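PDB 5G0A: transaminase from Bacillus megaterium, which probably transfers amino groups between amines and carbonyl compounds with S selectivity, using pyridoxal-5'-phosphate as cofactor. Local coordinates for residues V142-D147 and Y249-Q254. Residues are numbered along the deposited sequence; the frame is centred on the assembly and turned at random.
Sequences VTREHD and YEYIPQ
The hydroxyl of Y251 takes a hydrogen bond from the guanidinium of R144: NH1 of R144 stands 3.0 Å from OH of Y251, with an N-H...O angle of 154°. OH lies almost in the guanidinium plane, so the bond uses the edge of that group. NH1 of R144 meets the hydroxyl from beside the C-O bond, on the side of CE2 of Y251, which it nears to 3.1 Å. Its approach to the ring is oblique, with ring and guanidinium planes 40° apart. CG and CD of R144 both lie against OH of Y251 at van der Waals distance.

R144 ends strand 140-144 of the seven-stranded mixed sheet of this class-III, fold type I aminotransferase, and the contact ties it to Y251 on helix 251-262. Its chain, bent at chi2 and chi3, brings NE of R144 to 2.8 Å from OD2 of D147, across the type II turn R144-D147, in a nearly straight salt-bridge hydrogen bond; NH2 adds a weak one to OD1.

OD2 of D147 also bonds H149 of the PLP pocket, making R144 a probable second-shell support. With D147 on one edge and Y251 at NH1, the buried guanidinium is held against rotation, and its charge is probably largely balanced by the carboxylate.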
loop_
_atom_site.group_PDB
_atom_site.type_symbol
_atom_site.label_atom_id
_atom_site.label_comp_id
_atom_site.label_asym_id
_atom_site.label_seq_id
_atom_site.Cartn_x
_atom_site.Cartn_y
_atom_site.Cartn_z
ATOM N N VAL B 142 8.686 12.620 -3.513
ATOM C CA VAL B 142 8.229 13.166 -4.789
ATOM C C VAL B 142 9.302 12.911 -5.835
ATOM O O VAL B 142 10.475 13.295 -5.649
ATOM C CB VAL B 142 7.992 14.690 -4.669
ATOM C CG1 VAL B 142 7.561 15.267 -6.013
ATOM C CG2 VAL B 142 6.963 14.971 -3.590
ATOM N N THR B 143 8.879 12.264 -6.921
ATOM C CA THR B 143 9.721 12.061 -8.095
ATOM C C THR B 143 9.097 12.788 -9.302
ATOM O O THR B 143 8.119 13.544 -9.144
ATOM C CB THR B 143 9.861 10.557 -8.368
ATOM O OG1 THR B 143 10.927 10.340 -9.303
ATOM C CG2 THR B 143 8.517 9.969 -8.899
ATOM N N ARG B 144 9.670 12.615 -10.493
ATOM C CA ARG B 144 9.112 13.242 -11.701
ATOM C C ARG B 144 8.815 12.212 -12.776
ATOM O O ARG B 144 9.516 11.211 -12.895
ATOM C CB ARG B 144 10.052 14.320 -12.291
ATOM C CG ARG B 144 10.315 15.522 -11.372
ATOM C CD ARG B 144 11.518 15.307 -10.442
ATOM N NE ARG B 144 12.671 14.777 -11.190
ATOM C CZ ARG B 144 13.457 15.497 -11.991
ATOM N NH1 ARG B 144 13.249 16.812 -12.150
ATOM N NH2 ARG B 144 14.453 14.905 -12.653
ATOM N N GLU B 145 7.803 12.498 -13.591
ATOM C CA GLU B 145 7.560 11.756 -14.827
ATOM C C GLU B 145 8.879 11.589 -15.597
ATOM O O GLU B 145 9.634 12.548 -15.728
ATOM C CB GLU B 145 6.527 12.482 -15.717
ATOM C CG GLU B 145 6.063 11.587 -16.866
ATOM C CD GLU B 145 5.256 12.274 -17.959
ATOM O OE1 GLU B 145 5.314 13.514 -18.097
ATOM O OE2 GLU B 145 4.555 11.547 -18.696
ATOM N N HIS B 146 9.114 10.371 -16.083
ATOM C CA HIS B 146 10.296 9.962 -16.856
ATOM C C HIS B 146 11.604 9.818 -16.077
ATOM O O HIS B 146 12.640 9.519 -16.693
ATOM C CB HIS B 146 10.541 10.855 -18.088
ATOM C CG HIS B 146 9.319 11.100 -18.922
ATOM N ND1 HIS B 146 8.432 10.103 -19.262
ATOM C CD2 HIS B 146 8.856 12.231 -19.504
ATOM C CE1 HIS B 146 7.469 10.613 -20.016
ATOM N NE2 HIS B 146 7.703 11.899 -20.176
ATOM N N ASP B 147 11.578 9.990 -14.753
ATOM C CA ASP B 147 12.794 9.767 -13.967
ATOM C C ASP B 147 13.109 8.280 -13.960
ATOM O O ASP B 147 12.205 7.448 -13.901
ATOM C CB ASP B 147 12.639 10.208 -12.505
ATOM C CG ASP B 147 13.018 11.653 -12.270
ATOM O OD1 ASP B 147 13.167 12.415 -13.245
ATOM O OD2 ASP B 147 13.218 12.017 -11.089
ATOM N N TYR B 249 17.453 25.805 -17.535
ATOM C CA TYR B 249 18.433 26.172 -16.520
ATOM C C TYR B 249 17.818 26.431 -15.150
ATOM O O TYR B 249 18.427 26.132 -14.132
ATOM C CB TYR B 249 19.238 27.417 -16.939
ATOM C CG TYR B 249 20.203 27.816 -15.854
ATOM C CD1 TYR B 249 21.415 27.147 -15.709
ATOM C CD2 TYR B 249 19.880 28.816 -14.929
ATOM C CE1 TYR B 249 22.297 27.480 -14.699
ATOM C CE2 TYR B 249 20.756 29.151 -13.904
ATOM C CZ TYR B 249 21.961 28.478 -13.800
ATOM O OH TYR B 249 22.849 28.791 -12.798
ATOM N N GLU B 250 16.624 27.022 -15.130
ATOM C CA GLU B 250 16.038 27.515 -13.900
ATOM C C GLU B 250 15.397 26.453 -13.005
ATOM O O GLU B 250 15.150 26.705 -11.828
ATOM C CB GLU B 250 14.990 28.573 -14.207
ATOM C CG GLU B 250 15.238 29.864 -13.456
ATOM C CD GLU B 250 16.652 30.371 -13.653
ATOM O OE1 GLU B 250 17.027 30.621 -14.813
ATOM O OE2 GLU B 250 17.395 30.504 -12.649
ATOM N N TYR B 251 15.091 25.303 -13.582
ATOM C CA TYR B 251 14.381 24.241 -12.841
ATOM C C TYR B 251 15.062 23.834 -11.522
ATOM O O TYR B 251 14.428 23.868 -10.453
ATOM C CB TYR B 251 14.137 23.026 -13.752
ATOM C CG TYR B 251 13.419 21.916 -13.018
ATOM C CD1 TYR B 251 12.021 21.907 -12.919
ATOM C CD2 TYR B 251 14.148 20.906 -12.375
ATOM C CE1 TYR B 251 11.352 20.899 -12.216
ATOM C CE2 TYR B 251 13.497 19.889 -11.677
ATOM C CZ TYR B 251 12.113 19.887 -11.602
ATOM O OH TYR B 251 11.491 18.881 -10.910
ATOM N N ILE B 252 16.342 23.459 -11.589
ATOM C CA ILE B 252 17.057 22.985 -10.403
ATOM C C ILE B 252 17.193 24.059 -9.306
ATOM O O ILE B 252 16.879 23.802 -8.148
ATOM C CB ILE B 252 18.418 22.302 -10.770
ATOM C CG1 ILE B 252 18.167 20.966 -11.504
ATOM C CG2 ILE B 252 19.279 22.092 -9.521
ATOM C CD1 ILE B 252 17.451 19.888 -10.652
ATOM N N PRO B 253 17.627 25.283 -9.665
ATOM C CA PRO B 253 17.596 26.304 -8.624
ATOM C C PRO B 253 16.199 26.495 -8.022
ATOM O O PRO B 253 16.076 26.710 -6.808
ATOM C CB PRO B 253 18.086 27.580 -9.362
ATOM C CG PRO B 253 18.945 27.052 -10.459
ATOM C CD PRO B 253 18.294 25.757 -10.893
ATOM N N GLN B 254 15.158 26.394 -8.848
ATOM C CA GLN B 254 13.801 26.551 -8.315
ATOM C C GLN B 254 13.371 25.395 -7.406
ATOM O O GLN B 254 12.659 25.604 -6.435
ATOM C CB GLN B 254 12.793 26.808 -9.425
ATOM C CG GLN B 254 12.816 28.261 -9.879
ATOM C CD GLN B 254 11.689 28.601 -10.846
ATOM O OE1 GLN B 254 10.659 27.932 -10.900
ATOM N NE2 GLN B 254 11.882 29.674 -11.606
#